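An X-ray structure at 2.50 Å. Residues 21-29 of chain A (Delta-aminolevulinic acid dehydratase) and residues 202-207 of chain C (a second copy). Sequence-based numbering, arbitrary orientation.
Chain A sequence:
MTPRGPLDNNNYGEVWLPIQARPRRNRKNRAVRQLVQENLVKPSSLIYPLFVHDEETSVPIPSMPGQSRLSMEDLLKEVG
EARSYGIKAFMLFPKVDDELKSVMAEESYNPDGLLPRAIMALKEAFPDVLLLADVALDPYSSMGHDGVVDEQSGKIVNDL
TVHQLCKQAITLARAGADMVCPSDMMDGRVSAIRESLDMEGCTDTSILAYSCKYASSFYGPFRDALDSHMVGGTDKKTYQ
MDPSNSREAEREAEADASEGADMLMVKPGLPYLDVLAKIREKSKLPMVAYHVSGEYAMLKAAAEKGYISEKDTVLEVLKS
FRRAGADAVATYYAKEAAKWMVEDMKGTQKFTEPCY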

# COMPACT_ATOMS: atom_id res chain seq x y z
N ALA A 21 -4.76 -2.56 -27.39
CA ALA A 21 -4.19 -3.67 -26.64
C ALA A 21 -4.96 -4.95 -27.01
O ALA A 21 -6.18 -4.91 -27.15
CB ALA A 21 -4.24 -3.39 -25.12
N ARG A 22 -4.22 -6.06 -27.16
CA ARG A 22 -4.74 -7.37 -27.56
C ARG A 22 -3.93 -8.46 -26.86
O ARG A 22 -2.84 -8.81 -27.32
CB ARG A 22 -4.60 -7.56 -29.08
CG ARG A 22 -5.52 -6.72 -29.96
CD ARG A 22 -5.35 -7.06 -31.44
NE ARG A 22 -6.18 -6.21 -32.31
CZ ARG A 22 -7.38 -6.51 -32.79
NH1 ARG A 22 -7.97 -7.67 -32.50
NH2 ARG A 22 -8.03 -5.64 -33.56
N PRO A 23 -4.40 -8.94 -25.69
CA PRO A 23 -3.69 -9.97 -24.90
C PRO A 23 -3.41 -11.27 -25.65
O PRO A 23 -2.44 -11.97 -25.33
CB PRO A 23 -4.63 -10.23 -23.72
CG PRO A 23 -5.27 -8.89 -23.51
CD PRO A 23 -5.44 -8.27 -24.88
N ARG A 24 -4.25 -11.57 -26.63
CA ARG A 24 -4.05 -12.77 -27.46
C ARG A 24 -2.72 -12.79 -28.21
O ARG A 24 -2.24 -13.87 -28.54
CB ARG A 24 -5.20 -12.94 -28.47
CG ARG A 24 -6.50 -13.44 -27.84
CD ARG A 24 -7.56 -13.76 -28.92
NE ARG A 24 -7.10 -14.83 -29.82
CZ ARG A 24 -7.60 -15.10 -31.03
NH1 ARG A 24 -7.08 -16.09 -31.74
NH2 ARG A 24 -8.61 -14.42 -31.53
N ARG A 25 -2.15 -11.63 -28.50
CA ARG A 25 -0.86 -11.60 -29.17
C ARG A 25 0.24 -12.29 -28.35
O ARG A 25 1.11 -12.93 -28.89
CB ARG A 25 -0.44 -10.17 -29.49
CG ARG A 25 -1.08 -9.56 -30.76
CD ARG A 25 -0.39 -8.24 -31.14
NE ARG A 25 -0.72 -7.16 -30.21
CZ ARG A 25 -1.49 -6.10 -30.50
NH1 ARG A 25 -1.71 -5.21 -29.55
NH2 ARG A 25 -2.05 -5.92 -31.71
N ASN A 26 0.20 -12.18 -27.03
CA ASN A 26 1.17 -12.89 -26.21
C ASN A 26 0.80 -14.34 -26.01
O ASN A 26 1.46 -15.04 -25.25
CB ASN A 26 1.36 -12.20 -24.86
CG ASN A 26 2.06 -10.85 -24.98
OD1 ASN A 26 2.73 -10.56 -25.97
ND2 ASN A 26 1.89 -10.01 -23.97
N ARG A 27 -0.24 -14.81 -26.70
CA ARG A 27 -0.59 -16.24 -26.73
C ARG A 27 -0.40 -16.91 -28.11
O ARG A 27 -0.57 -18.10 -28.24
CB ARG A 27 -2.04 -16.44 -26.25
CG ARG A 27 -2.40 -15.74 -24.97
CD ARG A 27 -3.82 -16.10 -24.41
NE ARG A 27 -4.06 -15.16 -23.32
CZ ARG A 27 -5.01 -14.23 -23.26
NH1 ARG A 27 -5.97 -14.15 -24.14
NH2 ARG A 27 -5.00 -13.39 -22.23
N LYS A 28 -0.05 -16.11 -29.12
CA LYS A 28 0.12 -16.47 -30.55
C LYS A 28 0.58 -17.88 -30.89
O LYS A 28 0.08 -18.50 -31.81
CB LYS A 28 1.12 -15.48 -31.19
CG LYS A 28 0.51 -14.45 -32.08
CD LYS A 28 1.24 -13.07 -32.11
CE LYS A 28 2.72 -13.11 -32.40
NZ LYS A 28 3.04 -11.97 -33.31
N ASN A 29 1.59 -18.34 -30.16
CA ASN A 29 2.20 -19.63 -30.41
C ASN A 29 3.00 -20.04 -29.18
O ASN A 29 3.13 -19.28 -28.24
CB ASN A 29 3.08 -19.61 -31.67
CG ASN A 29 4.15 -18.53 -31.61
OD1 ASN A 29 4.91 -18.44 -30.65
ND2 ASN A 29 4.19 -17.70 -32.63
N CYS C 202 -2.17 -5.92 -40.00
CA CYS C 202 -1.13 -6.57 -39.22
C CYS C 202 -1.46 -6.51 -37.71
O CYS C 202 -0.61 -6.17 -36.90
CB CYS C 202 0.23 -5.93 -39.53
SG CYS C 202 0.66 -5.76 -41.35
N THR C 203 -2.68 -6.87 -37.33
CA THR C 203 -3.09 -6.80 -35.91
C THR C 203 -2.42 -7.88 -35.05
O THR C 203 -2.43 -7.79 -33.84
CB THR C 203 -4.62 -6.92 -35.76
OG1 THR C 203 -5.05 -8.08 -36.47
CG2 THR C 203 -5.37 -5.68 -36.33
N ASP C 204 -1.90 -8.90 -35.72
CA ASP C 204 -1.09 -9.96 -35.13
C ASP C 204 0.31 -9.55 -34.77
O ASP C 204 0.92 -10.15 -33.91
CB ASP C 204 -0.85 -11.05 -36.18
CG ASP C 204 -1.85 -12.14 -36.13
OD1 ASP C 204 -2.89 -11.98 -35.45
OD2 ASP C 204 -1.59 -13.17 -36.77
N THR C 205 0.88 -8.63 -35.52
CA THR C 205 2.28 -8.27 -35.32
C THR C 205 2.43 -7.65 -33.95
O THR C 205 1.68 -6.75 -33.62
CB THR C 205 2.76 -7.29 -36.41
OG1 THR C 205 2.29 -7.75 -37.68
CG2 THR C 205 4.30 -7.17 -36.41
N SER C 206 3.37 -8.13 -33.14
CA SER C 206 3.54 -7.63 -31.77
C SER C 206 4.48 -6.44 -31.72
O SER C 206 5.26 -6.23 -32.64
CB SER C 206 4.08 -8.72 -30.86
OG SER C 206 3.22 -9.84 -30.90
N ILE C 207 4.37 -5.66 -30.64
CA ILE C 207 5.31 -4.57 -30.38
C ILE C 207 6.04 -4.83 -29.08
O ILE C 207 5.42 -4.99 -28.04
CB ILE C 207 4.64 -3.21 -30.31
CG1 ILE C 207 4.08 -2.80 -31.69
CG2 ILE C 207 5.66 -2.20 -29.87
CD1 ILE C 207 3.09 -1.60 -31.69
O HOH W 1 3.45 -11.15 -28.54

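Contact between residues 21-29 of chain A and 202-207 of chain C, two copies of delta-aminolevulinic acid dehydratase; together the stretches bury 319 Å² of surface. Chain A supplies long basic side chains from a short 3-10 segment (23-26) and the residues beside it, and chain C supplies mainly backbone carbonyls from a type I beta turn, Cys C202 to Thr C205, that leads into a strand at Ser C206.

Three hydrogen bonds join the two stretches directly, all donated by chain A side chains. Arg A25 NH2 donates to Thr C203 O at 2.9 Å, with an N-H...O angle of 155°; the carbonyl oxygen lies at the edge of the guanidinium, near its plane, where the N-H bonds point. Arg A25 has its CA-to-CB bond directed toward chain C, and its side chain runs m, t, m before the guanidinium. NE and NH1 are engaged with other partners, so the planar group is used at all three nitrogens. Lys A28 NZ donates to Asp C204 O at 2.9 Å and to Ser C206 OG at 3.2 Å. The ammonium group suits this place because its protons can serve acceptors in several directions. The lysine chain has chi1 of -105° and chi2 of 148°, both between the usual wells, and chi3 near p. The acidic side chain of Asp C204 is not what the lysine binds: its CA-to-CB bond points away from chain A, and its contribution here is the backbone oxygen.

A water-mediated contact adds to these, with water 1 joining the two chains at the hydroxyl of Ser C206. Its oxygen lies 2.7 Å from Ser C206 OG, and it donates to Asn A26 OD1 at 2.7 Å and, weakly, to Arg A25 O at 3.0 Å. A serine hydroxyl fits this position well, being small and able to accept the lysine's hydrogen bond while also bonding the water.

Packing accompanies the polar contacts: Thr C203 CB lies over one face of the Arg A22 guanidinium, and Arg A22 NH2 approaches Thr C203 CG2 at 3.8 Å. Arg A22, extended through chi2 and chi3, thus offers a flat surface to an aliphatic group, while its NH1 and NH2 are hydrogen-bonded elsewhere in the structure. The aliphatic part of Arg A25 packs as well: CD lies 3.6 Å from both Asp C204 O and Thr C205 O, and CB is 3.9 Å from Ser C206 OG. Thr C203 and Arg A25 each have 64 Å² covered by the opposing stretch, the largest values in the contact.

Backbone hydrogen bonds within each stretch support this arrangement. On chain A, Arg A25 N to Arg A22 O and Asn A26 N to Pro A23 O, each 3.1 Å, help to shape the backbone that presents the basic side chains. On chain C, Thr C205 N bonds Cys C202 O at 3.2 Å to close the turn, and Thr C205 OG1 adds a weak bond to the same Cys C202 O at 3.4 Å.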